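Local coordinates for ankyrin repeat domain-containing protein EMB506, chloroplastic (Arabidopsis thaliana, PDB 6JD6) that takes part in the first differentiation of proplastids during embryo development, is needed for correct leaf margins, and has molecular condensate scaffold activity, at residues D203-D208 / N233-T238; T213-A218 / D225-L230; A180-A185 / K195-Y200. One frame throughout, in Å; residues are numbered along the deposited sequence.

Contact 1. Residues D203-D208 / N233-T238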
loop_
_atom_site.group_PDB
_atom_site.type_symbol
_atom_site.label_atom_id
_atom_site.label_comp_id
_atom_site.label_asym_id
_atom_site.label_seq_id
_atom_site.Cartn_x
_atom_site.Cartn_y
_atom_site.Cartn_z
ATOM N N ASP A 203 3.008 -2.771 -20.852
ATOM C CA ASP A 203 2.058 -2.071 -21.700
ATOM C C ASP A 203 1.658 -0.773 -20.999
ATOM O O ASP A 203 0.963 -0.799 -19.981
ATOM C CB ASP A 203 0.845 -2.973 -21.938
ATOM C CG ASP A 203 -0.264 -2.290 -22.711
ATOM O OD1 ASP A 203 -0.026 -1.218 -23.308
ATOM O OD2 ASP A 203 -1.384 -2.841 -22.725
ATOM N N VAL A 204 2.104 0.363 -21.532
ATOM C CA VAL A 204 1.867 1.641 -20.858
ATOM C C VAL A 204 0.462 2.170 -21.120
ATOM O O VAL A 204 0.035 3.161 -20.522
ATOM C CB VAL A 204 2.912 2.711 -21.247
ATOM C CG1 VAL A 204 4.325 2.172 -21.026
ATOM C CG2 VAL A 204 2.722 3.151 -22.690
ATOM N N ASN A 205 -0.255 1.493 -22.010
ATOM C CA ASN A 205 -1.620 1.877 -22.339
ATOM C C ASN A 205 -2.669 0.924 -21.776
ATOM O O ASN A 205 -3.827 0.949 -22.190
ATOM C CB ASN A 205 -1.765 2.016 -23.858
ATOM C CG ASN A 205 -0.987 3.196 -24.396
ATOM O OD1 ASN A 205 -1.112 4.308 -23.888
ATOM N ND2 ASN A 205 -0.154 2.956 -25.399
ATOM N N VAL A 206 -2.257 0.087 -20.828
ATOM C CA VAL A 206 -3.175 -0.846 -20.192
ATOM C C VAL A 206 -4.355 -0.096 -19.561
ATOM O O VAL A 206 -4.178 0.928 -18.902
ATOM C CB VAL A 206 -2.447 -1.750 -19.161
ATOM C CG1 VAL A 206 -1.746 -0.912 -18.098
ATOM C CG2 VAL A 206 -3.413 -2.747 -18.532
ATOM N N ALA A 207 -5.563 -0.593 -19.800
ATOM C CA ALA A 207 -6.774 0.045 -19.299
ATOM C C ALA A 207 -7.398 -0.807 -18.195
ATOM O O ALA A 207 -7.468 -2.027 -18.321
ATOM C CB ALA A 207 -7.771 0.254 -20.442
ATOM N N ASP A 208 -7.843 -0.170 -17.116
ATOM C CA ASP A 208 -8.482 -0.909 -16.031
ATOM C C ASP A 208 -9.950 -1.188 -16.358
ATOM O O ASP A 208 -10.369 -1.034 -17.507
ATOM C CB ASP A 208 -8.306 -0.195 -14.679
ATOM C CG ASP A 208 -9.176 1.051 -14.535
ATOM O OD1 ASP A 208 -9.852 1.458 -15.503
ATOM O OD2 ASP A 208 -9.165 1.637 -13.430
ATOM N N ASN A 233 7.166 7.664 -23.797
ATOM C CA ASN A 233 7.275 6.216 -23.938
ATOM C C ASN A 233 6.025 5.558 -24.523
ATOM O O ASN A 233 5.741 4.392 -24.251
ATOM C CB ASN A 233 7.658 5.572 -22.605
ATOM C CG ASN A 233 9.128 5.762 -22.277
ATOM O OD1 ASN A 233 9.525 6.786 -21.716
ATOM N ND2 ASN A 233 9.948 4.781 -22.647
ATOM N N GLY A 234 5.281 6.317 -25.317
ATOM C CA GLY A 234 4.219 5.752 -26.131
ATOM C C GLY A 234 2.825 5.733 -25.530
ATOM O O GLY A 234 1.959 5.012 -26.020
ATOM N N ALA A 235 2.597 6.515 -24.479
ATOM C CA ALA A 235 1.252 6.631 -23.920
ATOM C C ALA A 235 0.306 7.252 -24.946
ATOM O O ALA A 235 0.662 8.217 -25.624
ATOM C CB ALA A 235 1.264 7.444 -22.638
ATOM N N ASP A 236 -0.890 6.681 -25.056
ATOM C CA ASP A 236 -1.869 7.069 -26.071
ATOM C C ASP A 236 -2.819 8.127 -25.513
ATOM O O ASP A 236 -3.651 7.839 -24.654
ATOM C CB ASP A 236 -2.640 5.822 -26.531
ATOM C CG ASP A 236 -3.719 6.122 -27.562
ATOM O OD1 ASP A 236 -3.825 7.273 -28.039
ATOM O OD2 ASP A 236 -4.466 5.182 -27.914
ATOM N N LYS A 237 -2.700 9.352 -26.010
ATOM C CA LYS A 237 -3.492 10.452 -25.476
ATOM C C LYS A 237 -4.882 10.580 -26.103
ATOM O O LYS A 237 -5.644 11.470 -25.730
ATOM C CB LYS A 237 -2.725 11.775 -25.571
ATOM C CG LYS A 237 -2.462 12.264 -26.983
ATOM C CD LYS A 237 -1.511 13.456 -26.953
ATOM C CE LYS A 237 -1.310 14.051 -28.333
ATOM N NZ LYS A 237 -0.519 15.314 -28.270
ATOM N N THR A 238 -5.211 9.701 -27.051
ATOM C CA THR A 238 -6.575 9.641 -27.576
ATOM C C THR A 238 -7.363 8.447 -27.030
ATOM O O THR A 238 -8.422 8.109 -27.553
ATOM C CB THR A 238 -6.621 9.612 -29.118
ATOM O OG1 THR A 238 -5.952 8.442 -29.601
ATOM C CG2 THR A 238 -5.967 10.854 -29.700
HETATM O O HOH W 1 -3.216 6.032 -22.468
#
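Val204 rests its CG2 methyl on the backbone at the start of residues 233-238, 3.6 Å from Asn233 O and 3.8 Å from Ala235 N. This branch sits between the valine's own backbone N and carbonyl carbon, and the side chain also touches Phe198 of helix 191-199. Gly234, whose backbone Val204 covers, adopts a positive phi of 92°, where a side chain would collide with the carbonyl oxygen of Asn233. Just before Val204, Asp203 OD1 accepts from Asn205 N, an Asx turn within the type I turn from Asp203 to Val206.

Asn205 carries the polar half of the contact. Its flat amide reads two backbone groups of the opposite segment at once: ND2 donates to Gly234 O at 3.0 Å, with that oxygen close to the amide plane, and OD1 accepts from Asp236 N at 2.7 Å, the donor tilted 23° from the carbonyl plane. A water donates to both Asn205 OD1 and Asp236 O, so OD1 has two donors. With both ends of the amide engaged, its rotation is fixed. The Asn205 and Asp236 side chains cross at about a right angle, and Asp236 CB lies 3.4 Å from Asn205 OD1. An alanine in place of Asn205 would probably leave Gly234 O and Asp236 N without their side-chain mates, and the bridging water without one of its acceptors.

The facing loop is braced from within: Asp236 OD1 takes both Thr238 N and Thr238 OG1, the hydroxyl on its syn lone pair. Beyond Asn205, Val206 turns to Ile182 and His183 of helix 181-187. The pattern is that of stacked ankyrin repeats: an asparagine in the loop after the second helix of ANK 3 bonds the backbone of the equivalent loop of ANK 4.

Contact 2. Residues T213-A218 / D225-L230. With SO4 (sulfate ion), chain C.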
loop_
_atom_site.group_PDB
_atom_site.type_symbol
_atom_site.label_atom_id
_atom_site.label_comp_id
_atom_site.label_asym_id
_atom_site.label_seq_id
_atom_site.Cartn_x
_atom_site.Cartn_y
_atom_site.Cartn_z
ATOM N N THR A 213 -6.272 4.594 -18.072
ATOM C CA THR A 213 -4.892 4.226 -18.383
ATOM C C THR A 213 -3.935 4.923 -17.409
ATOM O O THR A 213 -4.351 5.811 -16.663
ATOM C CB THR A 213 -4.527 4.625 -19.829
ATOM O OG1 THR A 213 -4.509 6.052 -19.939
ATOM C CG2 THR A 213 -5.524 4.043 -20.826
ATOM N N PRO A 214 -2.649 4.524 -17.402
ATOM C CA PRO A 214 -1.685 5.253 -16.566
ATOM C C PRO A 214 -1.618 6.755 -16.871
ATOM O O PRO A 214 -1.403 7.545 -15.947
ATOM C CB PRO A 214 -0.352 4.578 -16.911
ATOM C CG PRO A 214 -0.737 3.186 -17.257
ATOM C CD PRO A 214 -2.058 3.297 -17.974
ATOM N N LEU A 215 -1.800 7.141 -18.131
ATOM C CA LEU A 215 -1.809 8.556 -18.498
ATOM C C LEU A 215 -2.928 9.317 -17.786
ATOM O O LEU A 215 -2.720 10.437 -17.323
ATOM C CB LEU A 215 -1.934 8.737 -20.016
ATOM C CG LEU A 215 -1.802 10.184 -20.510
ATOM C CD1 LEU A 215 -0.444 10.752 -20.109
ATOM C CD2 LEU A 215 -1.999 10.288 -22.025
ATOM N N HIS A 216 -4.110 8.704 -17.706
ATOM C CA HIS A 216 -5.240 9.276 -16.969
ATOM C C HIS A 216 -4.879 9.529 -15.502
ATOM O O HIS A 216 -5.123 10.611 -14.966
ATOM C CB HIS A 216 -6.474 8.357 -17.045
ATOM C CG HIS A 216 -7.142 8.337 -18.387
ATOM N ND1 HIS A 216 -7.092 7.244 -19.228
ATOM C CD2 HIS A 216 -7.882 9.271 -19.030
ATOM C CE1 HIS A 216 -7.768 7.510 -20.333
ATOM N NE2 HIS A 216 -8.258 8.732 -20.240
ATOM N N ILE A 217 -4.300 8.522 -14.857
ATOM C CA ILE A 217 -3.917 8.641 -13.455
ATOM C C ILE A 217 -2.802 9.673 -13.254
ATOM O O ILE A 217 -2.814 10.424 -12.277
ATOM C CB ILE A 217 -3.466 7.282 -12.874
ATOM C CG1 ILE A 217 -4.539 6.217 -13.107
ATOM C CG2 ILE A 217 -3.157 7.411 -11.384
ATOM C CD1 ILE A 217 -4.123 4.835 -12.629
ATOM N N ALA A 218 -1.843 9.708 -14.176
ATOM C CA ALA A 218 -0.742 10.668 -14.098
ATOM C C ALA A 218 -1.267 12.098 -14.092
ATOM O O ALA A 218 -0.881 12.916 -13.253
ATOM C CB ALA A 218 0.232 10.461 -15.254
ATOM N N ASP A 225 6.164 15.574 -14.563
ATOM C CA ASP A 225 7.270 14.687 -14.932
ATOM C C ASP A 225 6.800 13.309 -15.391
ATOM O O ASP A 225 7.272 12.789 -16.401
ATOM C CB ASP A 225 8.260 14.523 -13.774
ATOM C CG ASP A 225 9.143 15.736 -13.588
ATOM O OD1 ASP A 225 9.191 16.586 -14.502
ATOM O OD2 ASP A 225 9.798 15.834 -12.528
ATOM N N ILE A 226 5.876 12.718 -14.642
ATOM C CA ILE A 226 5.384 11.383 -14.971
ATOM C C ILE A 226 4.458 11.397 -16.192
ATOM O O ILE A 226 4.517 10.496 -17.031
ATOM C CB ILE A 226 4.724 10.711 -13.752
ATOM C CG1 ILE A 226 5.801 10.371 -12.714
ATOM C CG2 ILE A 226 3.975 9.450 -14.164
ATOM C CD1 ILE A 226 5.256 9.806 -11.422
ATOM N N THR A 227 3.626 12.429 -16.300
ATOM C CA THR A 227 2.809 12.623 -17.498
ATOM C C THR A 227 3.703 12.692 -18.736
ATOM O O THR A 227 3.449 12.019 -19.740
ATOM C CB THR A 227 1.946 13.902 -17.407
ATOM O OG1 THR A 227 0.989 13.767 -16.346
ATOM C CG2 THR A 227 1.201 14.154 -18.721
ATOM N N LYS A 228 4.764 13.489 -18.650
ATOM C CA LYS A 228 5.685 13.662 -19.768
ATOM C C LYS A 228 6.401 12.369 -20.140
ATOM O O LYS A 228 6.537 12.040 -21.318
ATOM C CB LYS A 228 6.720 14.748 -19.463
ATOM C CG LYS A 228 7.769 14.906 -20.558
ATOM C CD LYS A 228 8.620 16.151 -20.364
ATOM C CE LYS A 228 9.570 16.344 -21.537
ATOM N NZ LYS A 228 10.296 17.647 -21.475
ATOM N N ILE A 229 6.862 11.633 -19.137
ATOM C CA ILE A 229 7.629 10.428 -19.421
ATOM C C ILE A 229 6.759 9.304 -19.998
ATOM O O ILE A 229 7.234 8.497 -20.794
ATOM C CB ILE A 229 8.469 9.961 -18.208
ATOM C CG1 ILE A 229 9.732 9.250 -18.691
ATOM C CG2 ILE A 229 7.659 9.088 -17.271
ATOM C CD1 ILE A 229 10.666 8.869 -17.580
ATOM N N LEU A 230 5.484 9.267 -19.616
ATOM C CA LEU A 230 4.547 8.327 -20.222
ATOM C C LEU A 230 4.359 8.638 -21.708
ATOM O O LEU A 230 4.387 7.739 -22.546
ATOM C CB LEU A 230 3.200 8.353 -19.490
ATOM C CG LEU A 230 3.160 7.640 -18.135
ATOM C CD1 LEU A 230 1.856 7.936 -17.386
ATOM C CD2 LEU A 230 3.346 6.142 -18.327
HETATM S S SO4 C . 5.698 17.931 -11.081
HETATM O O1 SO4 C . 6.443 19.143 -10.752
HETATM O O2 SO4 C . 6.477 17.110 -12.006
HETATM O O3 SO4 C . 5.449 17.161 -9.867
HETATM O O4 SO4 C . 4.418 18.309 -11.672
#
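Leu230 pushes CD1 into the start of helix 214-220, where the methyl sits 3.6 Å from Pro214 O and 3.7 Å from Ala218 CB. CG of Leu230 lies anti to its own carbonyl carbon (chi1 -76°). CD1 also meets Pro214 CB and Leu215 N. One branch of one leucine thus covers the first turn of the facing helix.

Ala218 is the small partner of the pair. Its CB is met by three side chains: Leu230 CD1, Ile226 CG2 at 4.0 Å and Thr227 OG1 at 3.6 Å. Next to it Leu215 sends CD1 to Thr227 CG2, also 4.0 Å away, the two side chains crossing at about a right angle. Leu215 CG itself is anti to the backbone N (chi1 -174°), and CD1 ends on the threonine methyl.

Thr227 brings a hydroxyl into this apolar layer, but OG1 is hydrogen-bonded to Asn223 O, just before the start of helix 224-232. The first turn of helix 214-220 is set by a capping box: Thr213 N donates to His216 ND1 at 3.0 Å, nearly in the ring plane, and His216 N returns a weak bond to Thr213 OG1. His216 NE2 is in turn bonded to Lys245 O of the following loop. At the start of the other helix a sulfate, probably from the crystallisation liquor, accepts from Asp225 N and Arg224 N.

The short axes run antiparallel at 158° and approach to 9.1 Å, the hairpin of a single ankyrin repeat, ANK 4. Between these segments the contact is van der Waals packing, mostly of methyls.

Contact 3. Residues A180-A185 / K195-Y200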
loop_
_atom_site.group_PDB
_atom_site.type_symbol
_atom_site.label_atom_id
_atom_site.label_comp_id
_atom_site.label_asym_id
_atom_site.label_seq_id
_atom_site.Cartn_x
_atom_site.Cartn_y
_atom_site.Cartn_z
ATOM N N ALA A 180 -2.826 -2.671 -13.346
ATOM C CA ALA A 180 -1.507 -3.267 -13.518
ATOM C C ALA A 180 -0.498 -2.553 -12.619
ATOM O O ALA A 180 -0.792 -1.480 -12.099
ATOM C CB ALA A 180 -1.086 -3.164 -14.994
ATOM N N PRO A 181 0.693 -3.148 -12.422
ATOM C CA PRO A 181 1.749 -2.455 -11.674
ATOM C C PRO A 181 2.021 -1.018 -12.149
ATOM O O PRO A 181 2.269 -0.147 -11.315
ATOM C CB PRO A 181 2.973 -3.344 -11.917
ATOM C CG PRO A 181 2.389 -4.713 -12.000
ATOM C CD PRO A 181 1.070 -4.543 -12.725
ATOM N N ILE A 182 1.970 -0.768 -13.454
ATOM C CA ILE A 182 2.213 0.581 -13.963
ATOM C C ILE A 182 1.142 1.586 -13.495
ATOM O O ILE A 182 1.461 2.745 -13.226
ATOM C CB ILE A 182 2.390 0.604 -15.509
ATOM C CG1 ILE A 182 2.736 2.012 -16.006
ATOM C CG2 ILE A 182 1.150 0.094 -16.210
ATOM C CD1 ILE A 182 4.063 2.525 -15.519
ATOM N N HIS A 183 -0.111 1.142 -13.379
ATOM C CA HIS A 183 -1.187 1.990 -12.847
ATOM C C HIS A 183 -0.834 2.479 -11.436
ATOM O O HIS A 183 -0.907 3.671 -11.131
ATOM C CB HIS A 183 -2.508 1.214 -12.761
ATOM C CG HIS A 183 -3.262 1.110 -14.053
ATOM N ND1 HIS A 183 -3.531 -0.100 -14.659
ATOM C CD2 HIS A 183 -3.848 2.055 -14.827
ATOM C CE1 HIS A 183 -4.227 0.106 -15.763
ATOM N NE2 HIS A 183 -4.431 1.406 -15.890
ATOM N N TYR A 184 -0.457 1.545 -10.573
ATOM C CA TYR A 184 -0.172 1.878 -9.181
ATOM C C TYR A 184 1.115 2.681 -9.011
ATOM O O TYR A 184 1.205 3.531 -8.130
ATOM C CB TYR A 184 -0.135 0.613 -8.317
ATOM C CG TYR A 184 -1.478 -0.066 -8.160
ATOM C CD1 TYR A 184 -2.538 0.583 -7.545
ATOM C CD2 TYR A 184 -1.676 -1.368 -8.604
ATOM C CE1 TYR A 184 -3.766 -0.042 -7.390
ATOM C CE2 TYR A 184 -2.897 -1.998 -8.457
ATOM C CZ TYR A 184 -3.937 -1.330 -7.850
ATOM O OH TYR A 184 -5.154 -1.960 -7.698
ATOM N N ALA A 185 2.114 2.406 -9.843
ATOM C CA ALA A 185 3.372 3.145 -9.779
ATOM C C ALA A 185 3.127 4.610 -10.117
ATOM O O ALA A 185 3.728 5.514 -9.533
ATOM C CB ALA A 185 4.401 2.540 -10.729
ATOM N N LYS A 195 10.061 4.286 -14.575
ATOM C CA LYS A 195 11.184 4.112 -15.492
ATOM C C LYS A 195 11.663 2.664 -15.529
ATOM O O LYS A 195 12.024 2.146 -16.584
ATOM C CB LYS A 195 12.356 5.015 -15.095
ATOM C CG LYS A 195 12.109 6.503 -15.277
ATOM C CD LYS A 195 13.322 7.303 -14.815
ATOM C CE LYS A 195 13.128 8.790 -15.040
ATOM N NZ LYS A 195 14.300 9.584 -14.586
ATOM N N LEU A 196 11.683 2.020 -14.368
ATOM C CA LEU A 196 12.106 0.630 -14.284
ATOM C C LEU A 196 11.134 -0.302 -15.011
ATOM O O LEU A 196 11.556 -1.253 -15.670
ATOM C CB LEU A 196 12.263 0.204 -12.822
ATOM C CG LEU A 196 12.791 -1.209 -12.580
ATOM C CD1 LEU A 196 14.095 -1.438 -13.334
ATOM C CD2 LEU A 196 12.989 -1.443 -11.094
ATOM N N LEU A 197 9.835 -0.029 -14.887
ATOM C CA LEU A 197 8.818 -0.843 -15.553
ATOM C C LEU A 197 8.912 -0.743 -17.077
ATOM O O LEU A 197 8.617 -1.708 -17.785
ATOM C CB LEU A 197 7.408 -0.481 -15.068
ATOM C CG LEU A 197 7.046 -0.913 -13.639
ATOM C CD1 LEU A 197 5.704 -0.328 -13.205
ATOM C CD2 LEU A 197 7.029 -2.433 -13.504
ATOM N N PHE A 198 9.325 0.419 -17.580
ATOM C CA PHE A 198 9.552 0.589 -19.014
ATOM C C PHE A 198 10.595 -0.406 -19.503
ATOM O O PHE A 198 10.503 -0.921 -20.615
ATOM C CB PHE A 198 10.029 2.007 -19.336
ATOM C CG PHE A 198 8.981 3.062 -19.148
ATOM C CD1 PHE A 198 7.639 2.727 -19.088
ATOM C CD2 PHE A 198 9.341 4.397 -19.040
ATOM C CE1 PHE A 198 6.675 3.702 -18.922
ATOM C CE2 PHE A 198 8.380 5.378 -18.872
ATOM C CZ PHE A 198 7.046 5.030 -18.813
ATOM N N LYS A 199 11.591 -0.671 -18.665
ATOM C CA LYS A 199 12.678 -1.572 -19.035
ATOM C C LYS A 199 12.214 -3.024 -19.117
ATOM O O LYS A 199 12.860 -3.855 -19.750
ATOM C CB LYS A 199 13.856 -1.422 -18.067
ATOM C CG LYS A 199 14.500 -0.046 -18.133
ATOM C CD LYS A 199 15.766 0.036 -17.305
ATOM C CE LYS A 199 16.487 1.355 -17.555
ATOM N NZ LYS A 199 17.875 1.356 -17.006
ATOM N N TYR A 200 11.084 -3.319 -18.485
ATOM C CA TYR A 200 10.482 -4.643 -18.578
ATOM C C TYR A 200 9.396 -4.668 -19.648
ATOM O O TYR A 200 8.633 -5.629 -19.755
ATOM C CB TYR A 200 9.941 -5.085 -17.216
ATOM C CG TYR A 200 11.050 -5.456 -16.259
ATOM C CD1 TYR A 200 11.528 -6.759 -16.196
ATOM C CD2 TYR A 200 11.640 -4.500 -15.444
ATOM C CE1 TYR A 200 12.552 -7.105 -15.334
ATOM C CE2 TYR A 200 12.667 -4.837 -14.580
ATOM C CZ TYR A 200 13.118 -6.140 -14.530
ATOM O OH TYR A 200 14.137 -6.482 -13.673
#
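Ala180 N donates to His183 ND1 at 3.0 Å, almost straight at 175° and close to the imidazole plane, and this bond ties the histidine to the start of the helix whose next two residues, Pro181 and Ile182, meet Leu197. His183 NE2 is bonded to Trp212 O, so both ring nitrogens are occupied and the ring spans to the next repeat.

Across the helix pair the contact is apolar and turns on Leu197 CD1. That methyl lies 3.7 Å from Ile182 CA and 4.0 Å from Ala185 CB, and reaches Pro181 CB more loosely. CG of Leu197 is anti to its carbonyl carbon, and CD1 ends against the facing helix.

Ile182 answers with CD1, 4.0 Å from Leu197 CD1. Its CG1 stands anti to the backbone N (chi1 -176°), and its CD1 end swings in toward helix 191-199. The same CD1 approaches Phe198 CE1 obliquely at 4.4 Å. Phe198 looks past this pair to Ile229 and Leu230 of helix 224-232, while on the other flank Leu197 touches Leu165 of helix 158-166 and Pro181 meets His150 and Ile153 of helix 148-154.

The two short axes are antiparallel, 164° between directions and 10.5 Å apart at closest approach, as in the helical hairpin of an ankyrin repeat, here ANK 3. A single leucine methyl does most of the bridging between these segments, an apolar contact, while hydrogen bonds serve His183 and Tyr184, whose OH bonds to Asp175 and to a basic side chain of another protein chain.

How the contacts relate
Contacts 3 and 2 are the helix hairpins of consecutive ankyrin repeats, ANK 3 and ANK 4, with centres about 11 Å apart, and contact 1 joins the loops that follow their second helices. Contact 1 lies about 9 Å from contact 2 and 12 Å from contact 3, centre to centre. Ala235 N lies 2.9 Å from Leu230 O, a probable hydrogen bond that ties contact 1 directly to contact 2. Pro214 is a shared piece: its CD packs 3.3 Å from Val206 O and its CG 3.8 Å from Ile182 CG2. Val204 CG1 lies 3.5 Å from Phe198 CE1. Sulfates, probably from the crystallisation liquor, sit near Asp225 in contact 2 and near Phe198 and Asn233.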